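Local coordinates for protein serine-threonine phosphatase 2C (Toxoplasma gondii, PDB 2I44) that binds calcium and probably removes phosphate groups from phosphoserine and phosphothreonine residues of proteins as a PP2C-type phosphatase, at residues L105-L108 with L109-A112; E297-L300 with A301-S305. All coordinates share one frame; numbering follows the deposited sequence.

Contact 1: L105-L108 with L109-A112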
loop_
_atom_site.group_PDB
_atom_site.type_symbol
_atom_site.label_atom_id
_atom_site.label_comp_id
_atom_site.label_asym_id
_atom_site.label_seq_id
_atom_site.Cartn_x
_atom_site.Cartn_y
_atom_site.Cartn_z
ATOM N N LEU A 105 -14.918 9.585 -14.486
ATOM C CA LEU A 105 -13.824 9.738 -13.531
ATOM C C LEU A 105 -13.277 8.422 -12.973
ATOM O O LEU A 105 -12.065 8.262 -12.858
ATOM C CB LEU A 105 -14.258 10.659 -12.382
ATOM C CG LEU A 105 -13.176 11.161 -11.415
ATOM C CD1 LEU A 105 -12.066 11.856 -12.188
ATOM C CD2 LEU A 105 -13.783 12.119 -10.406
ATOM N N PRO A 106 -14.157 7.466 -12.619
ATOM C CA PRO A 106 -13.688 6.185 -12.078
ATOM C C PRO A 106 -12.707 5.428 -12.966
ATOM O O PRO A 106 -11.658 4.991 -12.494
ATOM C CB PRO A 106 -14.985 5.413 -11.850
ATOM C CG PRO A 106 -15.935 6.503 -11.469
ATOM C CD PRO A 106 -15.623 7.566 -12.503
ATOM N N GLN A 107 -13.033 5.269 -14.246
ATOM C CA GLN A 107 -12.131 4.552 -15.137
ATOM C C GLN A 107 -10.850 5.331 -15.421
ATOM O O GLN A 107 -9.802 4.735 -15.677
ATOM C CB GLN A 107 -12.824 4.187 -16.456
ATOM C CG GLN A 107 -13.780 2.998 -16.344
ATOM C CD GLN A 107 -13.198 1.843 -15.519
ATOM O OE1 GLN A 107 -13.661 1.562 -14.405
ATOM N NE2 GLN A 107 -12.176 1.178 -16.061
ATOM N N LEU A 108 -10.930 6.659 -15.390
ATOM C CA LEU A 108 -9.746 7.474 -15.619
ATOM C C LEU A 108 -8.810 7.308 -14.423
ATOM O O LEU A 108 -7.592 7.217 -14.580
ATOM C CB LEU A 108 -10.129 8.944 -15.793
ATOM C CG LEU A 108 -10.814 9.329 -17.113
ATOM C CD1 LEU A 108 -11.201 10.800 -17.076
ATOM C CD2 LEU A 108 -9.870 9.054 -18.286
ATOM N N LEU A 109 -9.389 7.256 -13.226
ATOM C CA LEU A 109 -8.607 7.080 -12.007
ATOM C C LEU A 109 -7.989 5.686 -11.977
ATOM O O LEU A 109 -6.840 5.520 -11.583
ATOM C CB LEU A 109 -9.484 7.281 -10.767
ATOM C CG LEU A 109 -10.016 8.690 -10.504
ATOM C CD1 LEU A 109 -10.926 8.679 -9.271
ATOM C CD2 LEU A 109 -8.846 9.638 -10.297
ATOM N N ASP A 110 -8.762 4.688 -12.388
ATOM C CA ASP A 110 -8.289 3.311 -12.420
ATOM C C ASP A 110 -7.054 3.243 -13.308
ATOM O O ASP A 110 -5.985 2.782 -12.889
ATOM C CB ASP A 110 -9.396 2.389 -12.970
ATOM C CG ASP A 110 -8.920 0.957 -13.202
ATOM O OD1 ASP A 110 -8.033 0.747 -14.056
ATOM O OD2 ASP A 110 -9.442 0.033 -12.540
ATOM N N GLN A 111 -7.206 3.720 -14.537
ATOM C CA GLN A 111 -6.116 3.715 -15.503
ATOM C C GLN A 111 -4.881 4.479 -15.027
ATOM O O GLN A 111 -3.749 4.049 -15.256
ATOM C CB GLN A 111 -6.601 4.303 -16.834
ATOM C CG GLN A 111 -5.558 4.296 -17.931
ATOM C CD GLN A 111 -5.135 2.892 -18.313
ATOM O OE1 GLN A 111 -5.969 2.059 -18.682
ATOM N NE2 GLN A 111 -3.837 2.619 -18.230
ATOM N N ALA A 112 -5.088 5.614 -14.369
ATOM C CA ALA A 112 -3.963 6.408 -13.882
ATOM C C ALA A 112 -3.184 5.662 -12.797
ATOM O O ALA A 112 -1.955 5.697 -12.765
ATOM C CB ALA A 112 -4.460 7.752 -13.340
#
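Leu-105 and Leu-109, one helical turn apart in helix 98-130, lie slantwise against each other, the branch carbon Leu-105 CG sitting 4.0 Å from the methyl Leu-109 CD1. Leu-105 swings its CG opposite its own backbone N (chi1 -169°), which sends the branch along the helix to the next turn. Leu-109 answers with CG anti to its carbonyl carbon (chi1 -68°), and this torsion also brings Leu-109 CG to 3.2 Å from Leu-105 O, the same oxygen that accepts the bond from Leu-109 N at 2.9 Å. The pair is buried against Phe-149 of strand 149-155, while Leu-108 turns to Val-88 and Met-91 of helix 83-92.

On the more polar flank, Gln-107 brings NE2 to 4.3 Å from Asp-110 CB, a loose contact with the methylene. Gln-111, bent at chi2, leads its amide away to Asp-115, whose OD1 is hydrogen-bonded to Gln-111 NE2. The bond from Gln-111 N to Gln-107 O is nearly straight at 170°.

Because Pro-106 has no N-H to give, and Gln-107 N makes no bond to the preceding turn, the helix kinks here; past it the N-H groups of Leu-109 to Ala-112 all bond to the carbonyl oxygens four residues back, and apolar contact lines the buried side.

Contact 2: E297-L300 with A301-S305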
loop_
_atom_site.group_PDB
_atom_site.type_symbol
_atom_site.label_atom_id
_atom_site.label_comp_id
_atom_site.label_asym_id
_atom_site.label_seq_id
_atom_site.Cartn_x
_atom_site.Cartn_y
_atom_site.Cartn_z
ATOM N N GLU A 297 0.696 1.571 19.046
ATOM C CA GLU A 297 0.986 1.248 20.441
ATOM C C GLU A 297 0.152 0.070 20.961
ATOM O O GLU A 297 0.662 -0.766 21.706
ATOM C CB GLU A 297 0.801 2.492 21.319
ATOM C CG GLU A 297 1.613 3.684 20.812
ATOM C CD GLU A 297 1.774 4.797 21.834
ATOM O OE1 GLU A 297 0.780 5.132 22.513
ATOM O OE2 GLU A 297 2.894 5.347 21.948
HETATM N N MSE A 298 -1.114 0.003 20.552
HETATM C CA MSE A 298 -2.007 -1.084 20.955
HETATM C C MSE A 298 -1.473 -2.414 20.421
HETATM O O MSE A 298 -1.505 -3.430 21.114
HETATM C CB MSE A 298 -3.415 -0.860 20.393
HETATM C CG MSE A 298 -4.184 0.311 20.988
HETATM SE SE MSE A 298 -4.951 -0.093 22.692
HETATM C CE MSE A 298 -6.717 -0.601 22.118
ATOM N N THR A 299 -0.992 -2.395 19.180
ATOM C CA THR A 299 -0.447 -3.580 18.533
ATOM C C THR A 299 0.820 -4.042 19.239
ATOM O O THR A 299 1.006 -5.236 19.469
ATOM C CB THR A 299 -0.128 -3.295 17.046
ATOM O OG1 THR A 299 -1.350 -3.019 16.351
ATOM C CG2 THR A 299 0.570 -4.487 16.393
ATOM N N LEU A 300 1.685 -3.092 19.583
ATOM C CA LEU A 300 2.931 -3.399 20.271
ATOM C C LEU A 300 2.677 -3.977 21.664
ATOM O O LEU A 300 3.367 -4.900 22.095
ATOM C CB LEU A 300 3.800 -2.142 20.366
ATOM C CG LEU A 300 4.453 -1.681 19.058
ATOM C CD1 LEU A 300 5.045 -0.285 19.205
ATOM C CD2 LEU A 300 5.533 -2.675 18.671
ATOM N N ALA A 301 1.683 -3.440 22.361
ATOM C CA ALA A 301 1.349 -3.927 23.691
ATOM C C ALA A 301 0.886 -5.381 23.607
ATOM O O ALA A 301 1.299 -6.220 24.404
ATOM C CB ALA A 301 0.253 -3.064 24.301
ATOM N N GLU A 302 0.031 -5.674 22.632
ATOM C CA GLU A 302 -0.485 -7.024 22.442
ATOM C C GLU A 302 0.643 -7.996 22.128
ATOM O O GLU A 302 0.662 -9.126 22.625
ATOM C CB GLU A 302 -1.504 -7.044 21.304
ATOM C CG GLU A 302 -2.096 -8.417 21.007
ATOM C CD GLU A 302 -2.744 -9.054 22.227
ATOM O OE1 GLU A 302 -3.296 -8.310 23.067
ATOM O OE2 GLU A 302 -2.711 -10.296 22.345
ATOM N N GLN A 303 1.584 -7.557 21.299
ATOM C CA GLN A 303 2.706 -8.401 20.935
ATOM C C GLN A 303 3.552 -8.735 22.165
ATOM O O GLN A 303 3.995 -9.877 22.320
ATOM C CB GLN A 303 3.553 -7.716 19.860
ATOM C CG GLN A 303 2.904 -7.681 18.462
ATOM C CD GLN A 303 2.881 -9.036 17.758
ATOM O OE1 GLN A 303 3.259 -9.142 16.588
ATOM N NE2 GLN A 303 2.426 -10.068 18.456
ATOM N N GLN A 304 3.778 -7.751 23.037
ATOM C CA GLN A 304 4.559 -7.998 24.251
ATOM C C GLN A 304 3.820 -9.036 25.083
ATOM O O GLN A 304 4.412 -9.987 25.584
ATOM C CB GLN A 304 4.700 -6.733 25.105
ATOM C CG GLN A 304 5.375 -5.547 24.449
ATOM C CD GLN A 304 5.691 -4.451 25.458
ATOM O OE1 GLN A 304 6.719 -4.497 26.139
ATOM N NE2 GLN A 304 4.795 -3.471 25.573
ATOM N N SER A 305 2.517 -8.824 25.221
ATOM C CA SER A 305 1.639 -9.700 25.981
ATOM C C SER A 305 1.737 -11.143 25.484
ATOM O O SER A 305 1.499 -12.092 26.232
ATOM C CB SER A 305 0.198 -9.199 25.848
ATOM O OG SER A 305 -0.674 -9.856 26.750
#
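Glu-297 meets Ala-301 through its backbone: Glu-297 O accepts a hydrogen bond from Ala-301 N at 2.9 Å, and the methyl of Ala-301 lies beside the same oxygen, while the CB of Glu-297 points away from the following turn. The next residue, Met-298, is a selenomethionine whose CB also points away from the residues that follow; its link to Glu-302 is again made by the main chain, from Glu-302 N to Met-298 O at 3.1 Å. Glu-302 has its CG anti to the backbone N (chi1 179°) and bends at chi2; its OE2 forms a salt bridge with Arg-306, just beyond the helix.

Thr-299 is the buried member of the set. Its OG1 is hydrogen-bonded to Leu-295 O one turn back, which satisfies the hydroxyl within the helix, and its side chain packs on Met-272 and Ile-313. Thr-299 O takes the N-H of Gln-303 and also has Gln-303 CG beside it at 3.3 Å, whereas the two side chains touch only loosely, Thr-299 CG2 lying 4.5 Å from Gln-303 CG. Beyond CG, Gln-303 bends away toward Val-271 and Gln-308.

Leu-300 rests on Ala-310 and Ile-313. Its carbonyl oxygen receives Gln-304 N at 3.0 Å, and Gln-304 CG, anti to its own carbonyl carbon (chi1 -60°), comes within 3.2 Å of Leu-300 O.

The ladder of i to i+4 bonds is that of a regular alpha-helix, here the last turns of helix 291-305. One face packs on strand 313-320 of the PP2C beta-sandwich, and the side chain of Gln-303 lies about 6 Å from that of the calcium ligand Asp-311, in the outer surroundings of the metal site and not among its ligands.

From the N terminus, the chain passes through strand 53-62, which carries the calcium ligand Asp-60, and through helix 83-92 before entering helix 98-130. Contact 1 closes a single turn there, against strands 149-155 and 248-253 of one sheet. The chain then adds strands to both sheets before reaching helix 291-305, where contact 2 closes another local turn beside strand 313-320 of the other sheet. The contacts are in series, neither nesting nor crossing. Their centres lie 39 Å apart on opposite sides of the chain's centre, as expected for helices flanking the two outer faces of the PP2C beta-sandwich.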